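Local atomic coordinates of membrane attack complex assembly inhibitor BGA71 (Borreliella bavariensis, PDB entry 6FMH), a protein that inhibits assembly of the complement membrane attack complex and so probably helps this Lyme disease spirochaete escape killing by its host's complement. Residues Ile29-Ile34 / Gln60-Ile65; Glu81-Leu86 / Lys97-Gln102; Leu90-Thr95 / Ala175-Met180. All coordinates share one frame; numbering follows the deposited sequence.

Contact 1 (Ile29-Ile34 / Gln60-Ile65); sequences IKINEI and QIKRTI
The first torsion of I31 (chi1 -79°) sets CG1 beside the backbone N and leaves CG2 anti to it, while chi2 at 158° stretches CD1 out toward helix 55-68; K62, with its chain extended beyond CG, comes back to meet the CG2 branch. This is helix-on-helix packing inside the all-helical fold of the Borrelia BbCRASP-1 family, joining helix 12-36 to helix 55-68. Within 29-34, I31 alone makes the contact, and its two branches divide the work. CG2 lies against the aliphatic part of K62, 4.0 Å from its CD, where the two side chains pass at a slant. The CD1 methyl goes further, to the backbone itself, and rests 3.9 Å from the carbonyl carbon of K62. An isoleucine suits this place because its beta branch offers one short and one longer arm, both apolar, to a surface made of backbone and methylenes.

K62 shows why a lysine can be buried here: its methylenes pack against I31, while NZ forms salt bridges with E58, one turn earlier, and D35, on the partner helix beyond I34. R63 behaves similarly. Its CB points away from helix 12-36, but the stem still adjoins I31, and a bend at chi3 turns the guanidinium back toward Q60, where NH1 donates to OE1 over 2.7 Å within the guanidinium plane. NH1 forms a salt bridge with D112 of helix 90-123 as well, tying the charge to a third helix. At the root of the arginine, I31 CD1 lies 3.6 Å from R63 CA and 3.8 Å from R63 CG.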
loop_
_atom_site.group_PDB
_atom_site.type_symbol
_atom_site.label_atom_id
_atom_site.label_comp_id
_atom_site.label_asym_id
_atom_site.label_seq_id
_atom_site.Cartn_x
_atom_site.Cartn_y
_atom_site.Cartn_z
ATOM N N ILE A 29 -12.149 -3.544 4.557
ATOM C CA ILE A 29 -13.157 -3.689 5.594
ATOM C C ILE A 29 -14.185 -4.697 5.135
ATOM O O ILE A 29 -14.470 -5.647 5.851
ATOM C CB ILE A 29 -13.858 -2.375 6.080
ATOM C CG1 ILE A 29 -15.087 -2.029 5.210
ATOM C CG2 ILE A 29 -12.902 -1.199 6.192
ATOM C CD1 ILE A 29 -16.164 -1.229 5.892
ATOM N N LYS A 30 -14.749 -4.521 3.946
ATOM C CA LYS A 30 -15.789 -5.423 3.464
ATOM C C LYS A 30 -15.301 -6.888 3.421
ATOM O O LYS A 30 -16.010 -7.795 3.826
ATOM C CB LYS A 30 -16.260 -5.005 2.090
ATOM C CG LYS A 30 -17.187 -3.827 2.129
ATOM C CD LYS A 30 -17.667 -3.478 0.724
ATOM C CE LYS A 30 -18.479 -2.207 0.664
ATOM N NZ LYS A 30 -18.540 -1.774 -0.761
ATOM N N ILE A 31 -14.092 -7.101 2.901
ATOM C CA ILE A 31 -13.559 -8.420 2.756
ATOM C C ILE A 31 -13.466 -9.096 4.107
ATOM O O ILE A 31 -13.870 -10.244 4.254
ATOM C CB ILE A 31 -12.183 -8.379 2.040
ATOM C CG1 ILE A 31 -12.407 -8.220 0.533
ATOM C CG2 ILE A 31 -11.340 -9.645 2.329
ATOM C CD1 ILE A 31 -11.216 -7.654 -0.185
ATOM N N ASN A 32 -12.907 -8.390 5.072
ATOM C CA ASN A 32 -12.709 -8.891 6.400
ATOM C C ASN A 32 -14.022 -9.176 7.086
ATOM O O ASN A 32 -14.111 -10.143 7.849
ATOM C CB ASN A 32 -11.918 -7.897 7.219
ATOM C CG ASN A 32 -10.469 -7.863 6.822
ATOM O OD1 ASN A 32 -9.905 -8.896 6.453
ATOM N ND2 ASN A 32 -9.854 -6.723 6.903
ATOM N N GLU A 33 -15.055 -8.383 6.787
ATOM C CA GLU A 33 -16.403 -8.673 7.267
ATOM C C GLU A 33 -16.829 -10.037 6.829
ATOM O O GLU A 33 -17.103 -10.906 7.651
ATOM C CB GLU A 33 -17.441 -7.652 6.752
ATOM C CG GLU A 33 -17.678 -6.595 7.784
ATOM C CD GLU A 33 -18.931 -5.773 7.603
ATOM O OE1 GLU A 33 -19.828 -6.152 6.802
ATOM O OE2 GLU A 33 -19.022 -4.749 8.346
ATOM N N ILE A 34 -16.976 -10.181 5.530
ATOM C CA ILE A 34 -17.378 -11.430 4.916
ATOM C C ILE A 34 -16.622 -12.616 5.450
ATOM O O ILE A 34 -17.226 -13.621 5.825
ATOM C CB ILE A 34 -17.130 -11.330 3.425
ATOM C CG1 ILE A 34 -18.256 -10.559 2.780
ATOM C CG2 ILE A 34 -16.969 -12.703 2.789
ATOM C CD1 ILE A 34 -18.083 -10.473 1.277
ATOM N N GLN A 60 -5.121 -9.981 -2.018
ATOM C CA GLN A 60 -5.151 -9.399 -3.345
ATOM C C GLN A 60 -6.159 -10.155 -4.169
ATOM O O GLN A 60 -7.055 -9.552 -4.786
ATOM C CB GLN A 60 -3.782 -9.475 -4.011
ATOM C CG GLN A 60 -2.760 -8.522 -3.447
ATOM C CD GLN A 60 -3.311 -7.140 -3.179
ATOM O OE1 GLN A 60 -3.708 -6.803 -2.044
ATOM N NE2 GLN A 60 -3.370 -6.329 -4.216
ATOM N N ILE A 61 -6.040 -11.477 -4.129
ATOM C CA ILE A 61 -6.979 -12.299 -4.847
ATOM C C ILE A 61 -8.426 -11.935 -4.503
ATOM O O ILE A 61 -9.237 -11.701 -5.400
ATOM C CB ILE A 61 -6.697 -13.799 -4.625
ATOM C CG1 ILE A 61 -5.407 -14.192 -5.326
ATOM C CG2 ILE A 61 -7.796 -14.651 -5.203
ATOM C CD1 ILE A 61 -4.728 -15.444 -4.790
ATOM N N LYS A 62 -8.730 -11.879 -3.218
ATOM C CA LYS A 62 -10.068 -11.518 -2.723
ATOM C C LYS A 62 -10.541 -10.108 -3.099
ATOM O O LYS A 62 -11.733 -9.904 -3.340
ATOM C CB LYS A 62 -10.128 -11.637 -1.206
ATOM C CG LYS A 62 -10.118 -13.065 -0.705
ATOM C CD LYS A 62 -9.957 -13.055 0.798
ATOM C CE LYS A 62 -9.951 -14.434 1.380
ATOM N NZ LYS A 62 -9.396 -14.395 2.771
ATOM N N ARG A 63 -9.623 -9.146 -3.110
ATOM C CA ARG A 63 -9.988 -7.791 -3.530
ATOM C C ARG A 63 -10.671 -7.837 -4.885
ATOM O O ARG A 63 -11.740 -7.262 -5.087
ATOM C CB ARG A 63 -8.766 -6.875 -3.581
ATOM C CG ARG A 63 -8.149 -6.554 -2.225
ATOM C CD ARG A 63 -6.660 -6.052 -2.203
ATOM N NE ARG A 63 -6.670 -4.669 -2.640
ATOM C CZ ARG A 63 -5.600 -3.922 -2.979
ATOM N NH1 ARG A 63 -4.383 -4.363 -2.842
ATOM N NH2 ARG A 63 -5.788 -2.679 -3.391
ATOM N N THR A 64 -10.066 -8.557 -5.826
ATOM C CA THR A 64 -10.643 -8.632 -7.193
ATOM C C THR A 64 -11.900 -9.450 -7.254
ATOM O O THR A 64 -12.906 -9.014 -7.723
ATOM C CB THR A 64 -9.627 -9.158 -8.242
ATOM O OG1 THR A 64 -8.706 -8.108 -8.594
ATOM C CG2 THR A 64 -10.335 -9.535 -9.513
ATOM N N ILE A 65 -11.851 -10.608 -6.628
ATOM C CA ILE A 65 -12.984 -11.553 -6.669
ATOM C C ILE A 65 -14.201 -11.001 -5.979
ATOM O O ILE A 65 -15.258 -10.907 -6.572
ATOM C CB ILE A 65 -12.623 -12.907 -5.991
ATOM C CG1 ILE A 65 -11.433 -13.580 -6.671
ATOM C CG2 ILE A 65 -13.827 -13.850 -5.967
ATOM C CD1 ILE A 65 -11.793 -14.501 -7.780
#

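Contact 2 (Glu81-Leu86 / Lys97-Gln102); sequences EILETL and KEFIYQ
L83 lays its CD2 methyl against the ring of F99, with 3.6 Å between that methyl and F99 CD2 and 4.1 Å to F99 CE2. The methyl comes in obliquely, and the two side chains cross at about a right angle. The leucine's fork lets it serve two partners at once: CD1, the other branch, meets the CD1 methyl of I100 at 4.0 Å. Thus one residue of helix 73-88 packs on two consecutive residues of helix 90-123. Leucine fits well here, since a branch at CG places two methyls at the end of a short stem, well forward of the helix backbone.

On the other side, F99 holds CG anti to its backbone N (chi1 173°), which swings the ring forward from the helix. I100 takes a different course, with CG1 beside its backbone N and CG2 anti to it. CG1 carries CD1 to the leucine, while CG2 covers one face of the next residue's ring, 3.7 Å above the plane of Y101 and over its centre. These are purely apolar contacts, and all three residues that touch are buried, as expected for core packing in a soluble helical protein. The helix contains a wider, pi-type turn at 98-102.

The polar residues of 81-86 face elsewhere. T85, for instance, turns its OG1 back on its own helix and donates to E81 O, from above the carbonyl plane, so that this oxygen accepts from both the hydroxyl and the amide N of T85.

Around this junction the core is shared by several helices: I61 and I65 of helix 55-68 pack on I100 and F99 respectively, F151 of helix 127-163 also packs on F99, and I82 leans on Y162 of that same long helix.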
loop_
_atom_site.group_PDB
_atom_site.type_symbol
_atom_site.label_atom_id
_atom_site.label_comp_id
_atom_site.label_asym_id
_atom_site.label_seq_id
_atom_site.Cartn_x
_atom_site.Cartn_y
_atom_site.Cartn_z
ATOM N N GLU A 81 -16.769 -23.532 -4.974
ATOM C CA GLU A 81 -17.043 -24.875 -5.403
ATOM C C GLU A 81 -16.406 -25.135 -6.776
ATOM O O GLU A 81 -15.716 -26.133 -6.979
ATOM C CB GLU A 81 -18.538 -25.122 -5.372
ATOM C CG GLU A 81 -19.000 -26.463 -5.940
ATOM C CD GLU A 81 -20.499 -26.669 -5.763
ATOM O OE1 GLU A 81 -20.966 -26.364 -4.681
ATOM O OE2 GLU A 81 -21.220 -27.133 -6.681
ATOM N N ILE A 82 -16.628 -24.225 -7.715
ATOM C CA ILE A 82 -15.995 -24.298 -9.023
ATOM C C ILE A 82 -14.484 -24.582 -8.903
ATOM O O ILE A 82 -13.967 -25.546 -9.513
ATOM C CB ILE A 82 -16.163 -22.998 -9.844
ATOM C CG1 ILE A 82 -17.610 -22.844 -10.270
ATOM C CG2 ILE A 82 -15.275 -23.078 -11.095
ATOM C CD1 ILE A 82 -18.016 -21.488 -10.774
ATOM N N LEU A 83 -13.809 -23.776 -8.093
ATOM C CA LEU A 83 -12.373 -23.907 -8.002
ATOM C C LEU A 83 -11.948 -25.160 -7.300
ATOM O O LEU A 83 -10.962 -25.760 -7.660
ATOM C CB LEU A 83 -11.768 -22.681 -7.334
ATOM C CG LEU A 83 -11.927 -21.371 -8.113
ATOM C CD1 LEU A 83 -11.406 -20.265 -7.247
ATOM C CD2 LEU A 83 -11.225 -21.402 -9.454
ATOM N N GLU A 84 -12.727 -25.589 -6.317
ATOM C CA GLU A 84 -12.419 -26.821 -5.577
ATOM C C GLU A 84 -12.731 -28.094 -6.346
ATOM O O GLU A 84 -12.038 -29.084 -6.228
ATOM C CB GLU A 84 -13.155 -26.831 -4.252
ATOM C CG GLU A 84 -12.482 -25.950 -3.227
ATOM C CD GLU A 84 -13.241 -25.863 -1.912
ATOM O OE1 GLU A 84 -14.284 -26.516 -1.772
ATOM O OE2 GLU A 84 -12.758 -25.178 -0.999
ATOM N N THR A 85 -13.773 -28.069 -7.148
ATOM C CA THR A 85 -13.976 -29.139 -8.123
ATOM C C THR A 85 -12.719 -29.304 -9.002
ATOM O O THR A 85 -12.196 -30.403 -9.130
ATOM C CB THR A 85 -15.169 -28.804 -9.020
ATOM O OG1 THR A 85 -16.282 -28.411 -8.186
ATOM C CG2 THR A 85 -15.560 -29.956 -9.922
ATOM N N LEU A 86 -12.265 -28.208 -9.606
ATOM C CA LEU A 86 -11.157 -28.242 -10.561
ATOM C C LEU A 86 -9.887 -28.688 -9.866
ATOM O O LEU A 86 -9.133 -29.497 -10.419
ATOM C CB LEU A 86 -10.932 -26.868 -11.226
ATOM C CG LEU A 86 -11.999 -26.378 -12.195
ATOM C CD1 LEU A 86 -11.769 -24.948 -12.662
ATOM C CD2 LEU A 86 -12.110 -27.289 -13.395
ATOM N N LYS A 97 -5.448 -23.131 -10.314
ATOM C CA LYS A 97 -4.270 -22.335 -9.914
ATOM C C LYS A 97 -4.003 -21.191 -10.867
ATOM O O LYS A 97 -3.763 -20.066 -10.438
ATOM C CB LYS A 97 -3.030 -23.217 -9.829
ATOM C CG LYS A 97 -2.856 -23.825 -8.488
ATOM C CD LYS A 97 -1.610 -24.690 -8.438
ATOM C CE LYS A 97 -1.570 -25.503 -7.172
ATOM N NZ LYS A 97 -1.122 -26.892 -7.394
ATOM N N GLU A 98 -4.020 -21.480 -12.155
ATOM C CA GLU A 98 -3.808 -20.423 -13.148
ATOM C C GLU A 98 -4.861 -19.311 -13.033
ATOM O O GLU A 98 -4.535 -18.147 -13.056
ATOM C CB GLU A 98 -3.740 -21.006 -14.579
ATOM C CG GLU A 98 -2.320 -21.403 -14.933
ATOM C CD GLU A 98 -2.203 -22.272 -16.167
ATOM O OE1 GLU A 98 -2.855 -21.979 -17.203
ATOM O OE2 GLU A 98 -1.356 -23.180 -16.123
ATOM N N PHE A 99 -6.137 -19.689 -12.941
ATOM C CA PHE A 99 -7.195 -18.699 -12.723
ATOM C C PHE A 99 -6.826 -17.763 -11.542
ATOM O O PHE A 99 -6.999 -16.562 -11.618
ATOM C CB PHE A 99 -8.529 -19.418 -12.478
ATOM C CG PHE A 99 -9.631 -18.511 -12.091
ATOM C CD1 PHE A 99 -10.332 -17.814 -13.056
ATOM C CD2 PHE A 99 -9.948 -18.308 -10.739
ATOM C CE1 PHE A 99 -11.365 -16.940 -12.686
ATOM C CE2 PHE A 99 -10.960 -17.426 -10.376
ATOM C CZ PHE A 99 -11.668 -16.743 -11.348
ATOM N N ILE A 100 -6.350 -18.355 -10.463
ATOM C CA ILE A 100 -6.077 -17.661 -9.215
ATOM C C ILE A 100 -4.795 -16.851 -9.298
ATOM O O ILE A 100 -4.802 -15.642 -9.136
ATOM C CB ILE A 100 -5.995 -18.686 -8.049
ATOM C CG1 ILE A 100 -7.383 -18.983 -7.493
ATOM C CG2 ILE A 100 -5.118 -18.233 -6.910
ATOM C CD1 ILE A 100 -8.251 -17.784 -7.236
ATOM N N TYR A 101 -3.688 -17.538 -9.565
ATOM C CA TYR A 101 -2.400 -16.895 -9.552
ATOM C C TYR A 101 -2.088 -16.113 -10.831
ATOM O O TYR A 101 -1.401 -15.132 -10.766
ATOM C CB TYR A 101 -1.299 -17.912 -9.238
ATOM C CG TYR A 101 -1.415 -18.567 -7.869
ATOM C CD1 TYR A 101 -1.398 -17.818 -6.700
ATOM C CD2 TYR A 101 -1.518 -19.951 -7.751
ATOM C CE1 TYR A 101 -1.502 -18.426 -5.460
ATOM C CE2 TYR A 101 -1.611 -20.571 -6.508
ATOM C CZ TYR A 101 -1.614 -19.809 -5.368
ATOM O OH TYR A 101 -1.725 -20.450 -4.144
ATOM N N GLN A 102 -2.596 -16.533 -11.976
ATOM C CA GLN A 102 -2.220 -15.907 -13.225
ATOM C C GLN A 102 -3.170 -14.876 -13.734
ATOM O O GLN A 102 -2.767 -13.891 -14.341
ATOM C CB GLN A 102 -2.043 -16.984 -14.283
ATOM C CG GLN A 102 -1.266 -16.591 -15.539
ATOM C CD GLN A 102 -1.594 -17.555 -16.679
ATOM O OE1 GLN A 102 -1.536 -18.762 -16.466
ATOM N NE2 GLN A 102 -1.980 -17.048 -17.861
#

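Contact 3 (Leu90-Thr95 / Ala175-Met180); sequences LQHRYT and ALATYM
M180, followed outward from its backbone, first sets CB beside T95, 4.1 Å from the threonine CG2. The helices that carry them, 90-123 and 173-183, pack side by side in the all-helical BbCRASP-1 fold: over these segments their axes approach to 10.2 Å and run nearly parallel, 20° apart. Beyond CB the methionine leaves T95. CG reaches L86 of helix 73-88, SD passes near I82, and bends at chi2 and chi3 fold CE round to the ring of F99. A long, unbranched and flexible side chain suits such a path, because it can touch helix 90-123 with its base, cross to L86 of helix 73-88, and return to helix 90-123 at F99 with its tip.

T95 uses its two branches differently. CG2, anti to the backbone N, faces helix 173-183 and also looks toward A177 O at the longer distance of 4.4 Å. OG1 lies above one face of the Y94 ring, offset toward its rim. A small beta-branched residue is well placed here, giving a methyl to the partner helix without forcing the backbones apart.

One turn earlier the pairing is of small against flat. A177 and H92 mark the closest backbone approach, with 6.5 Å between their CA atoms, and alanine allows it by presenting only a methyl. Its CB sits over the imidazole in a CH-pi contact, while the opposite face of that ring is covered by Q91 CB of its own helix. H92 also touches L86, and V173 and D174 at the start of helix 173-183, so the ring is wedged among the three helices. The A177 CB methyl stands 3.4 Å from the centroid of the H92 ring and 12° off its normal.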
loop_
_atom_site.group_PDB
_atom_site.type_symbol
_atom_site.label_atom_id
_atom_site.label_comp_id
_atom_site.label_asym_id
_atom_site.label_seq_id
_atom_site.Cartn_x
_atom_site.Cartn_y
_atom_site.Cartn_z
ATOM N N LEU A 90 -7.000 -33.876 -10.358
ATOM C CA LEU A 90 -5.597 -33.718 -10.697
ATOM C C LEU A 90 -5.388 -33.214 -12.124
ATOM O O LEU A 90 -4.699 -32.224 -12.330
ATOM C CB LEU A 90 -4.867 -35.030 -10.487
ATOM C CG LEU A 90 -4.706 -35.407 -9.020
ATOM C CD1 LEU A 90 -4.027 -36.752 -8.908
ATOM C CD2 LEU A 90 -3.983 -34.387 -8.173
ATOM N N GLN A 91 -6.041 -33.850 -13.095
ATOM C CA GLN A 91 -5.955 -33.391 -14.509
ATOM C C GLN A 91 -6.104 -31.856 -14.658
ATOM O O GLN A 91 -5.357 -31.246 -15.422
ATOM C CB GLN A 91 -6.973 -34.063 -15.447
ATOM C CG GLN A 91 -7.139 -35.555 -15.182
ATOM C CD GLN A 91 -8.342 -35.853 -14.304
ATOM O OE1 GLN A 91 -9.467 -35.683 -14.753
ATOM N NE2 GLN A 91 -8.113 -36.330 -13.065
ATOM N N HIS A 92 -7.053 -31.267 -13.919
ATOM C CA HIS A 92 -7.403 -29.868 -14.076
ATOM C C HIS A 92 -6.985 -28.969 -12.920
ATOM O O HIS A 92 -7.277 -27.771 -12.934
ATOM C CB HIS A 92 -8.909 -29.721 -14.274
ATOM C CG HIS A 92 -9.431 -30.476 -15.445
ATOM N ND1 HIS A 92 -10.515 -31.320 -15.345
ATOM C CD2 HIS A 92 -9.018 -30.537 -16.729
ATOM C CE1 HIS A 92 -10.749 -31.867 -16.521
ATOM N NE2 HIS A 92 -9.865 -31.394 -17.380
ATOM N N ARG A 93 -6.302 -29.522 -11.927
ATOM C CA ARG A 93 -5.867 -28.699 -10.814
ATOM C C ARG A 93 -5.271 -27.377 -11.321
ATOM O O ARG A 93 -5.619 -26.302 -10.845
ATOM C CB ARG A 93 -4.886 -29.433 -9.920
ATOM C CG ARG A 93 -4.789 -28.761 -8.548
ATOM C CD ARG A 93 -3.820 -29.402 -7.548
ATOM N NE ARG A 93 -4.571 -30.486 -6.869
ATOM C CZ ARG A 93 -4.139 -31.401 -5.994
ATOM N NH1 ARG A 93 -2.880 -31.471 -5.645
ATOM N NH2 ARG A 93 -4.994 -32.278 -5.486
ATOM N N TYR A 94 -4.382 -27.473 -12.308
ATOM C CA TYR A 94 -3.606 -26.325 -12.773
ATOM C C TYR A 94 -4.467 -25.160 -13.226
ATOM O O TYR A 94 -4.092 -24.008 -13.114
ATOM C CB TYR A 94 -2.672 -26.755 -13.918
ATOM C CG TYR A 94 -3.353 -26.885 -15.256
ATOM C CD1 TYR A 94 -4.085 -28.019 -15.587
ATOM C CD2 TYR A 94 -3.303 -25.846 -16.176
ATOM C CE1 TYR A 94 -4.722 -28.131 -16.818
ATOM C CE2 TYR A 94 -3.934 -25.935 -17.416
ATOM C CZ TYR A 94 -4.638 -27.088 -17.738
ATOM O OH TYR A 94 -5.276 -27.157 -18.962
ATOM N N THR A 95 -5.601 -25.484 -13.805
ATOM C CA THR A 95 -6.523 -24.503 -14.289
ATOM C C THR A 95 -7.096 -23.652 -13.150
ATOM O O THR A 95 -7.276 -22.433 -13.314
ATOM C CB THR A 95 -7.620 -25.228 -15.036
ATOM O OG1 THR A 95 -7.012 -26.007 -16.074
ATOM C CG2 THR A 95 -8.583 -24.246 -15.638
ATOM N N ALA A 175 -15.959 -30.441 -18.871
ATOM C CA ALA A 175 -16.653 -29.339 -19.509
ATOM C C ALA A 175 -16.270 -28.085 -18.775
ATOM O O ALA A 175 -15.936 -27.083 -19.400
ATOM C CB ALA A 175 -18.167 -29.547 -19.491
ATOM N N LEU A 176 -16.334 -28.157 -17.437
ATOM C CA LEU A 176 -16.026 -27.013 -16.583
ATOM C C LEU A 176 -14.643 -26.466 -16.913
ATOM O O LEU A 176 -14.490 -25.275 -17.184
ATOM C CB LEU A 176 -16.069 -27.408 -15.126
ATOM C CG LEU A 176 -15.733 -26.285 -14.136
ATOM C CD1 LEU A 176 -16.742 -25.171 -14.265
ATOM C CD2 LEU A 176 -15.729 -26.858 -12.723
ATOM N N ALA A 177 -13.665 -27.373 -16.980
ATOM C CA ALA A 177 -12.290 -27.022 -17.291
ATOM C C ALA A 177 -12.186 -26.309 -18.633
ATOM O O ALA A 177 -11.428 -25.336 -18.756
ATOM C CB ALA A 177 -11.434 -28.252 -17.326
ATOM N N THR A 178 -12.941 -26.759 -19.621
ATOM C CA THR A 178 -12.839 -26.147 -20.917
ATOM C C THR A 178 -13.379 -24.725 -20.879
ATOM O O THR A 178 -12.765 -23.809 -21.439
ATOM C CB THR A 178 -13.597 -26.960 -21.976
ATOM O OG1 THR A 178 -13.095 -28.283 -21.959
ATOM C CG2 THR A 178 -13.460 -26.399 -23.338
ATOM N N TYR A 179 -14.483 -24.555 -20.174
ATOM C CA TYR A 179 -15.100 -23.272 -20.058
ATOM C C TYR A 179 -14.139 -22.256 -19.400
ATOM O O TYR A 179 -14.015 -21.113 -19.860
ATOM C CB TYR A 179 -16.387 -23.414 -19.262
ATOM C CG TYR A 179 -17.148 -22.132 -19.054
ATOM C CD1 TYR A 179 -16.778 -21.226 -18.097
ATOM C CD2 TYR A 179 -18.303 -21.878 -19.769
ATOM C CE1 TYR A 179 -17.493 -20.066 -17.910
ATOM C CE2 TYR A 179 -19.055 -20.729 -19.571
ATOM C CZ TYR A 179 -18.644 -19.822 -18.653
ATOM O OH TYR A 179 -19.346 -18.656 -18.500
ATOM N N MET A 180 -13.558 -22.637 -18.265
ATOM C CA MET A 180 -12.688 -21.745 -17.544
ATOM C C MET A 180 -11.495 -21.409 -18.414
ATOM O O MET A 180 -11.071 -20.248 -18.462
ATOM C CB MET A 180 -12.235 -22.381 -16.256
ATOM C CG MET A 180 -13.324 -22.535 -15.204
ATOM S SD MET A 180 -14.247 -21.096 -14.715
ATOM C CE MET A 180 -13.103 -20.158 -13.883
#

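How the contacts relate
Contact 1 closes before the other two open, whereas contacts 2 and 3 cross along the chain, since 90-95 falls between 81-86 and 97-102. Both of the latter use helix 90-123, and their centres are only about 8 Å apart; L86 CD2 lies 3.7 Å from L176 CD2, so the two contacts abut through apolar packing. Contact 1 has its centre about 17 Å from that of contact 2 and about 25 Å from that of contact 3. It still reaches contact 2 through I61 CD1, 3.5 Å from I100 CG2. Helix 90-123 therefore connects the N-terminal helices with the C-terminal helix 173-183 in one compact helical body.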